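Local coordinates for Alpha/beta hydrolase family protein (Bacillus anthracis, PDB 3OOS) that belongs to the alpha/beta hydrolase family and probably cleaves its substrate with a serine nucleophile, though which substrate is not established, at residues F225-G229 / S240-A244; L252-E256 / K269-F273. The contacts are given in a common frame with arbitrary orientation. Where two conformers were deposited one is given. Numbering follows the deposited sequence.

Following the chain from the N terminus, the central sheet is nearly complete when strand 224-229 is laid down. Contact 1 closes the first loop, bringing helix 237-246 back against that strand; the chain then enters strand 250-255, parallel to 224-229 and at the edge of the sheet. Contact 2 closes a second loop as helix 267-276, near the C terminus, returns over that edge strand. The loops run in series, neither enclosing nor crossing the other; the centres of the two contacts lie about 11 Å apart. The strands join them through Ile226 O and Thr253 N, 2.9 Å apart, while Tyr227, pointing away from helix 237-246, meets Phe273 of contact 2. The two helices therefore cover opposite faces of the sheet.

Contact 1: F225-G229 / S240-A244; sequences FIYCG and SCEIA
Ile226 spreads its side chain over one side of the helical turn 240-244: CD1 lies 3.6 Å from Ile243 CG2, CG1 lies 3.9 Å from Ala244 CB, and CG2 comes within 3.6 Å of Ser240 O. Both chi angles of Ile226 are m. Strand 225-229 is extended and runs antiparallel to the helix segment, at 170° with the axes 8.2 Å apart; the CA atoms of Ile226 and Ala244 are 6.1 Å apart, those of Cys228 and Ser240 6.4 Å. Cys228, chi1 t, also points toward the helix, its CB 3.2 Å from Ser240 OG. Between them, Tyr227 turns away and its OH hydrogen-bonds to His98 ND1. Helix 237-246 is the connection of a beta-alpha-beta unit that leads to strand 250-255, part of the alpha/beta hydrolase fold. No hydrogen bond crosses between the segments, so strand and helix are held by close, mainly apolar packing, which small Ser240 and Ala244 allow to be tight.

Contact 2: L252-E256 / K269-F273; sequences LTKFE and KFNQF
Strand 252-255 and helix segment 269-273 run antiparallel at 171°, their axes 10.4 Å apart; the nearest CA pairs are Thr253 with Phe273 at 7.7 Å and Phe255 with Lys269 at 8.0 Å. Aromatic and apolar packing fills this gap. Phe255, chi1 m, starts out sideways but carries its ring to the helix, where CZ lies 3.6 Å from Phe270 CD1 and 4.0 Å from Phe273 CB. The Phe255 and Phe270 rings meet obliquely, centroids 5.8 Å apart and planes at 37°. Phe270 and Phe273 both have chi1 t, and each packs edge-to-face with Tyr227 of the adjacent strand. Thr253 OG1 sits at the edge of the Phe273 ring, 3.5 Å from CD1.

Polar contacts gather at the end of Lys269, whose side chain is fully extended, all four chi angles t. It crosses one face of the Phe255 ring and donates a hydrogen bond from NZ to Lys254 O at 2.8 Å; Lys269 NZ lies 5.5 Å from the centroid of the Phe255 ring, so any cation-pi attraction is at most weak. Two waters extend the network: one accepts from Lys269 NZ and Glu256 N, both at 2.8 Å, and the other accepts from Lys269 NZ at 2.9 Å and donates to Glu256 OE2 at 3.1 Å. The lysine thus ties the helix to the end of the strand by its backbone carbonyl and by water.

A C-terminal helix packed antiparallel on the last strand of a mainly parallel sheet is characteristic of the alpha/beta hydrolase fold.

Contact 1: F225-G229 / S240-A244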
ATOM      1  N   PHE A 225      -7.804   7.936  -8.194  1.00  9.93           N
ATOM      2  CA  PHE A 225      -7.098   7.327  -9.311  1.00  9.89           C
ATOM      3  C   PHE A 225      -6.796   5.873  -8.983  1.00  9.74           C
ATOM      4  O   PHE A 225      -5.878   5.571  -8.219  1.00  9.75           O
ATOM      5  CB  PHE A 225      -5.832   8.132  -9.642  1.00  9.98           C
ATOM      6  CG  PHE A 225      -6.108   9.577  -9.969  1.00 10.56           C
ATOM      7  CD1 PHE A 225      -6.416   9.964 -11.271  1.00 11.47           C
ATOM      8  CD2 PHE A 225      -6.070  10.550  -8.974  1.00 10.87           C
ATOM      9  CE1 PHE A 225      -6.685  11.305 -11.575  1.00 12.20           C
ATOM     10  CE2 PHE A 225      -6.332  11.890  -9.268  1.00 11.45           C
ATOM     11  CZ  PHE A 225      -6.640  12.267 -10.570  1.00 11.83           C
ATOM     12  N   ILE A 226      -7.610   4.986  -9.549  1.00  9.62           N
ATOM     13  CA  ILE A 226      -7.540   3.555  -9.264  1.00  9.34           C
ATOM     14  C   ILE A 226      -6.731   2.872 -10.360  1.00  9.34           C
ATOM     15  O   ILE A 226      -6.865   3.210 -11.529  1.00  9.48           O
ATOM     16  CB  ILE A 226      -8.967   2.919  -9.194  1.00  9.52           C
ATOM     17  CG1 ILE A 226      -9.972   3.834  -8.463  1.00  9.21           C
ATOM     18  CG2 ILE A 226      -8.926   1.513  -8.592  1.00  9.15           C
ATOM     19  CD1 ILE A 226      -9.560   4.279  -7.048  1.00  9.33           C
ATOM     20  N   TYR A 227      -5.878   1.924  -9.987  1.00  9.19           N
ATOM     21  CA  TYR A 227      -5.122   1.160 -10.983  1.00  9.28           C
ATOM     22  C   TYR A 227      -4.909  -0.266 -10.494  1.00  9.35           C
ATOM     23  O   TYR A 227      -5.007  -0.542  -9.296  1.00  9.35           O
ATOM     24  CB  TYR A 227      -3.772   1.833 -11.314  1.00  9.37           C
ATOM     25  CG  TYR A 227      -2.732   1.653 -10.227  1.00  9.42           C
ATOM     26  CD1 TYR A 227      -1.945   0.500 -10.174  1.00  9.76           C
ATOM     27  CD2 TYR A 227      -2.548   2.625  -9.242  1.00  9.66           C
ATOM     28  CE1 TYR A 227      -1.005   0.318  -9.170  1.00  9.93           C
ATOM     29  CE2 TYR A 227      -1.601   2.456  -8.236  1.00  9.94           C
ATOM     30  CZ  TYR A 227      -0.837   1.297  -8.206  1.00  9.70           C
ATOM     31  OH  TYR A 227       0.090   1.109  -7.208  1.00 10.56           O
ATOM     32  N   CYS A 228      -4.600  -1.163 -11.424  1.00  9.55           N
ATOM     33  CA  CYS A 228      -4.330  -2.554 -11.090  1.00  9.79           C
ATOM     34  C   CYS A 228      -3.662  -3.248 -12.262  1.00 10.16           C
ATOM     35  O   CYS A 228      -3.947  -2.939 -13.422  1.00 10.21           O
ATOM     36  CB  CYS A 228      -5.634  -3.282 -10.748  1.00  9.95           C
ATOM     37  SG  CYS A 228      -5.433  -4.894  -9.950  1.00 10.48           S
ATOM     38  N   GLY A 229      -2.769  -4.182 -11.948  1.00 10.17           N
ATOM     39  CA  GLY A 229      -2.229  -5.091 -12.956  1.00 10.67           C
ATOM     40  C   GLY A 229      -3.300  -6.076 -13.378  1.00 11.25           C
ATOM     41  O   GLY A 229      -4.017  -6.626 -12.535  1.00 11.00           O
ATOM     42  N   SER A 240     -10.611  -3.819  -8.374  1.00  9.64           N
ATOM     43  CA  SER A 240     -10.281  -2.441  -8.742  1.00  9.74           C
ATOM     44  C   SER A 240     -11.386  -1.850  -9.612  1.00  9.89           C
ATOM     45  O   SER A 240     -11.709  -0.668  -9.489  1.00 10.02           O
ATOM     46  CB  SER A 240      -8.926  -2.358  -9.442  1.00  9.37           C
ATOM     47  OG  SER A 240      -7.862  -2.543  -8.511  1.00  9.46           O
ATOM     48  N   CYS A 241     -11.977  -2.678 -10.476  1.00 10.20           N
ATOM     49  CA  CYS A 241     -13.132  -2.247 -11.267  1.00 10.61           C
ATOM     50  C   CYS A 241     -14.280  -1.816 -10.359  1.00 10.53           C
ATOM     51  O   CYS A 241     -14.917  -0.783 -10.599  1.00 10.48           O
ATOM     52  CB  CYS A 241     -13.599  -3.353 -12.209  1.00 11.04           C
ATOM     53  SG  CYS A 241     -12.437  -3.709 -13.518  1.00 12.00           S
ATOM     54  N   GLU A 242     -14.527  -2.601  -9.309  1.00 10.15           N
ATOM     55  CA  GLU A 242     -15.580  -2.280  -8.353  1.00 10.25           C
ATOM     56  C   GLU A 242     -15.318  -0.945  -7.662  1.00  9.93           C
ATOM     57  O   GLU A 242     -16.208  -0.099  -7.592  1.00 10.00           O
ATOM     58  CB  GLU A 242     -15.744  -3.387  -7.307  1.00 10.25           C
ATOM     59  CG  GLU A 242     -16.764  -3.032  -6.226  1.00 11.33           C
ATOM     60  CD  GLU A 242     -17.021  -4.153  -5.245  1.00 12.56           C
ATOM     61  OE1 GLU A 242     -16.050  -4.693  -4.679  1.00 12.96           O
ATOM     62  OE2 GLU A 242     -18.205  -4.483  -5.030  1.00 14.62           O
ATOM     63  N   ILE A 243     -14.098  -0.763  -7.153  1.00  9.61           N
ATOM     64  CA  ILE A 243     -13.720   0.494  -6.504  1.00  9.50           C
ATOM     65  C   ILE A 243     -13.978   1.696  -7.416  1.00  9.70           C
ATOM     66  O   ILE A 243     -14.618   2.668  -7.005  1.00  9.67           O
ATOM     67  CB  ILE A 243     -12.239   0.489  -6.050  1.00  9.40           C
ATOM     68  CG1 ILE A 243     -12.025  -0.513  -4.909  1.00  9.37           C
ATOM     69  CG2 ILE A 243     -11.810   1.885  -5.607  1.00  9.40           C
ATOM     70  CD1 ILE A 243     -10.557  -0.880  -4.678  1.00  9.72           C
ATOM     71  N   ALA A 244     -13.484   1.620  -8.650  1.00  9.89           N
ATOM     72  CA  ALA A 244     -13.619   2.724  -9.600  1.00 10.16           C
ATOM     73  C   ALA A 244     -15.070   3.005  -9.984  1.00 10.47           C
ATOM     74  O   ALA A 244     -15.432   4.155 -10.241  1.00 10.81           O
ATOM     75  CB  ALA A 244     -12.778   2.468 -10.836  1.00 10.06           C
TER

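Contact 2: L252-E256 / K269-F273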
ATOM      1  N   LEU A 252     -10.021   4.629 -13.779  1.00 12.39           N
ATOM      2  CA  LEU A 252      -9.414   3.307 -13.680  1.00 12.10           C
ATOM      3  C   LEU A 252      -8.355   3.128 -14.756  1.00 12.14           C
ATOM      4  O   LEU A 252      -8.614   3.367 -15.939  1.00 12.38           O
ATOM      5  CB  LEU A 252     -10.482   2.215 -13.799  1.00 12.03           C
ATOM      6  CG  LEU A 252     -10.017   0.753 -13.766  1.00 12.00           C
ATOM      7  CD1 LEU A 252      -9.351   0.377 -12.434  1.00 12.14           C
ATOM      8  CD2 LEU A 252     -11.184  -0.170 -14.069  1.00 12.49           C
ATOM      9  N   THR A 253      -7.162   2.711 -14.337  1.00 11.98           N
ATOM     10  CA  THR A 253      -6.048   2.491 -15.258  1.00 12.29           C
ATOM     11  C   THR A 253      -5.603   1.039 -15.179  1.00 12.51           C
ATOM     12  O   THR A 253      -5.246   0.545 -14.107  1.00 12.43           O
ATOM     13  CB  THR A 253      -4.862   3.432 -14.950  1.00 12.20           C
ATOM     14  OG1 THR A 253      -5.310   4.791 -14.995  1.00 12.42           O
ATOM     15  CG2 THR A 253      -3.735   3.242 -15.966  1.00 12.57           C
ATOM     16  N   LYS A 254      -5.636   0.362 -16.323  1.00 12.99           N
ATOM     17  CA  LYS A 254      -5.282  -1.048 -16.401  1.00 13.36           C
ATOM     18  C   LYS A 254      -3.843  -1.213 -16.861  1.00 13.32           C
ATOM     19  O   LYS A 254      -3.429  -0.620 -17.858  1.00 13.46           O
ATOM     20  CB  LYS A 254      -6.222  -1.768 -17.365  1.00 13.70           C
ATOM     21  CG  LYS A 254      -6.102  -3.279 -17.354  1.00 14.59           C
ATOM     22  CD  LYS A 254      -7.181  -3.897 -18.223  1.00 16.76           C
ATOM     23  CE  LYS A 254      -7.445  -5.332 -17.824  1.00 17.52           C
ATOM     24  NZ  LYS A 254      -8.550  -5.926 -18.626  1.00 18.80           N
ATOM     25  N   PHE A 255      -3.085  -2.015 -16.127  1.00 13.14           N
ATOM     26  CA  PHE A 255      -1.720  -2.330 -16.511  1.00 13.34           C
ATOM     27  C   PHE A 255      -1.694  -3.742 -17.093  1.00 13.82           C
ATOM     28  O   PHE A 255      -1.723  -4.741 -16.373  1.00 13.47           O
ATOM     29  CB  PHE A 255      -0.767  -2.125 -15.328  1.00 13.06           C
ATOM     30  CG  PHE A 255      -0.508  -0.675 -15.016  1.00 12.72           C
ATOM     31  CD1 PHE A 255       0.568  -0.007 -15.594  1.00 12.77           C
ATOM     32  CD2 PHE A 255      -1.355   0.034 -14.163  1.00 12.40           C
ATOM     33  CE1 PHE A 255       0.807   1.342 -15.317  1.00 12.27           C
ATOM     34  CE2 PHE A 255      -1.124   1.381 -13.883  1.00 12.57           C
ATOM     35  CZ  PHE A 255      -0.040   2.035 -14.460  1.00 11.95           C
ATOM     36  N   GLU A 256      -1.672  -3.794 -18.422  1.00 14.62           N
ATOM     37  CA  GLU A 256      -1.909  -5.024 -19.179  1.00 15.47           C
ATOM     38  C   GLU A 256      -0.790  -6.054 -19.045  1.00 15.25           C
ATOM     39  O   GLU A 256      -1.031  -7.253 -19.187  1.00 15.61           O
ATOM     40  CB  GLU A 256      -2.122  -4.698 -20.666  1.00 16.00           C
ATOM     41  CG  GLU A 256      -3.101  -3.554 -20.954  1.00 18.46           C
ATOM     42  CD  GLU A 256      -4.564  -3.967 -20.902  1.00 20.91           C
ATOM     43  OE1 GLU A 256      -4.853  -5.174 -20.757  1.00 21.87           O
ATOM     44  OE2 GLU A 256      -5.434  -3.072 -21.016  1.00 23.21           O
ATOM     45  N   LYS A 269       4.676   3.418 -18.466  1.00 14.83           N
ATOM     46  CA  LYS A 269       3.236   3.621 -18.326  1.00 14.55           C
ATOM     47  C   LYS A 269       2.864   4.111 -16.923  1.00 13.87           C
ATOM     48  O   LYS A 269       1.974   4.954 -16.776  1.00 13.83           O
ATOM     49  CB  LYS A 269       2.453   2.358 -18.692  1.00 14.78           C
ATOM     50  CG  LYS A 269       0.942   2.560 -18.699  1.00 15.82           C
ATOM     51  CD  LYS A 269       0.212   1.374 -19.295  1.00 17.84           C
ATOM     52  CE  LYS A 269      -1.288   1.509 -19.091  1.00 18.43           C
ATOM     53  NZ  LYS A 269      -2.057   0.588 -19.981  1.00 20.06           N
ATOM     54  N   PHE A 270       3.548   3.601 -15.901  1.00 13.17           N
ATOM     55  CA  PHE A 270       3.288   4.070 -14.540  1.00 12.65           C
ATOM     56  C   PHE A 270       3.681   5.537 -14.363  1.00 12.95           C
ATOM     57  O   PHE A 270       2.993   6.285 -13.667  1.00 12.55           O
ATOM     58  CB  PHE A 270       3.954   3.193 -13.471  1.00 12.20           C
ATOM     59  CG  PHE A 270       3.376   3.398 -12.099  1.00 11.25           C
ATOM     60  CD1 PHE A 270       2.218   2.727 -11.715  1.00 10.56           C
ATOM     61  CD2 PHE A 270       3.964   4.288 -11.203  1.00 10.23           C
ATOM     62  CE1 PHE A 270       1.662   2.926 -10.456  1.00 10.05           C
ATOM     63  CE2 PHE A 270       3.413   4.497  -9.942  1.00 10.45           C
ATOM     64  CZ  PHE A 270       2.264   3.811  -9.566  1.00  9.95           C
ATOM     65  N   ASN A 271       4.780   5.944 -14.998  1.00 13.35           N
ATOM     66  CA  ASN A 271       5.184   7.349 -15.004  1.00 14.17           C
ATOM     67  C   ASN A 271       4.122   8.239 -15.638  1.00 14.50           C
ATOM     68  O   ASN A 271       3.831   9.323 -15.127  1.00 14.63           O
ATOM     69  CB  ASN A 271       6.534   7.537 -15.703  1.00 14.40           C
ATOM     70  CG  ASN A 271       7.707   7.124 -14.831  1.00 15.11           C
ATOM     71  OD1 ASN A 271       7.622   7.135 -13.600  1.00 16.27           O
ATOM     72  ND2 ASN A 271       8.819   6.763 -15.468  1.00 16.71           N
ATOM     73  N   GLN A 272       3.533   7.768 -16.739  1.00 14.79           N
ATOM     74  CA  GLN A 272       2.439   8.480 -17.398  0.50 14.97           C
ATOM     75  C   GLN A 272       1.230   8.568 -16.467  1.00 14.83           C
ATOM     76  O   GLN A 272       0.575   9.609 -16.377  1.00 14.85           O
ATOM     77  CB  GLN A 272       2.060   7.798 -18.716  0.50 15.19           C
ATOM     78  CG  GLN A 272       1.042   8.573 -19.548  0.50 15.76           C
ATOM     79  CD  GLN A 272       1.465  10.009 -19.791  0.50 16.52           C
ATOM     80  OE1 GLN A 272       2.598  10.277 -20.190  0.50 17.46           O
ATOM     81  NE2 GLN A 272       0.553  10.944 -19.547  0.50 16.66           N
ATOM     82  N   PHE A 273       0.948   7.466 -15.768  1.00 14.35           N
ATOM     83  CA  PHE A 273      -0.133   7.429 -14.786  1.00 13.95           C
ATOM     84  C   PHE A 273       0.073   8.490 -13.697  1.00 13.86           C
ATOM     85  O   PHE A 273      -0.859   9.221 -13.362  1.00 13.69           O
ATOM     86  CB  PHE A 273      -0.271   6.031 -14.168  1.00 13.75           C
ATOM     87  CG  PHE A 273      -1.183   5.984 -12.969  1.00 13.21           C
ATOM     88  CD1 PHE A 273      -2.569   6.006 -13.123  1.00 13.55           C
ATOM     89  CD2 PHE A 273      -0.652   5.926 -11.681  1.00 12.72           C
ATOM     90  CE1 PHE A 273      -3.415   5.968 -12.008  1.00 13.10           C
ATOM     91  CE2 PHE A 273      -1.486   5.889 -10.568  1.00 12.73           C
ATOM     92  CZ  PHE A 273      -2.873   5.907 -10.731  1.00 12.74           C
TER
HETATM   93  O   HOH W   1      -0.511  -1.753 -19.947  1.00 19.73           O
HETATM   94  O   HOH W   2      -4.765  -0.130 -20.566  1.00 42.41           O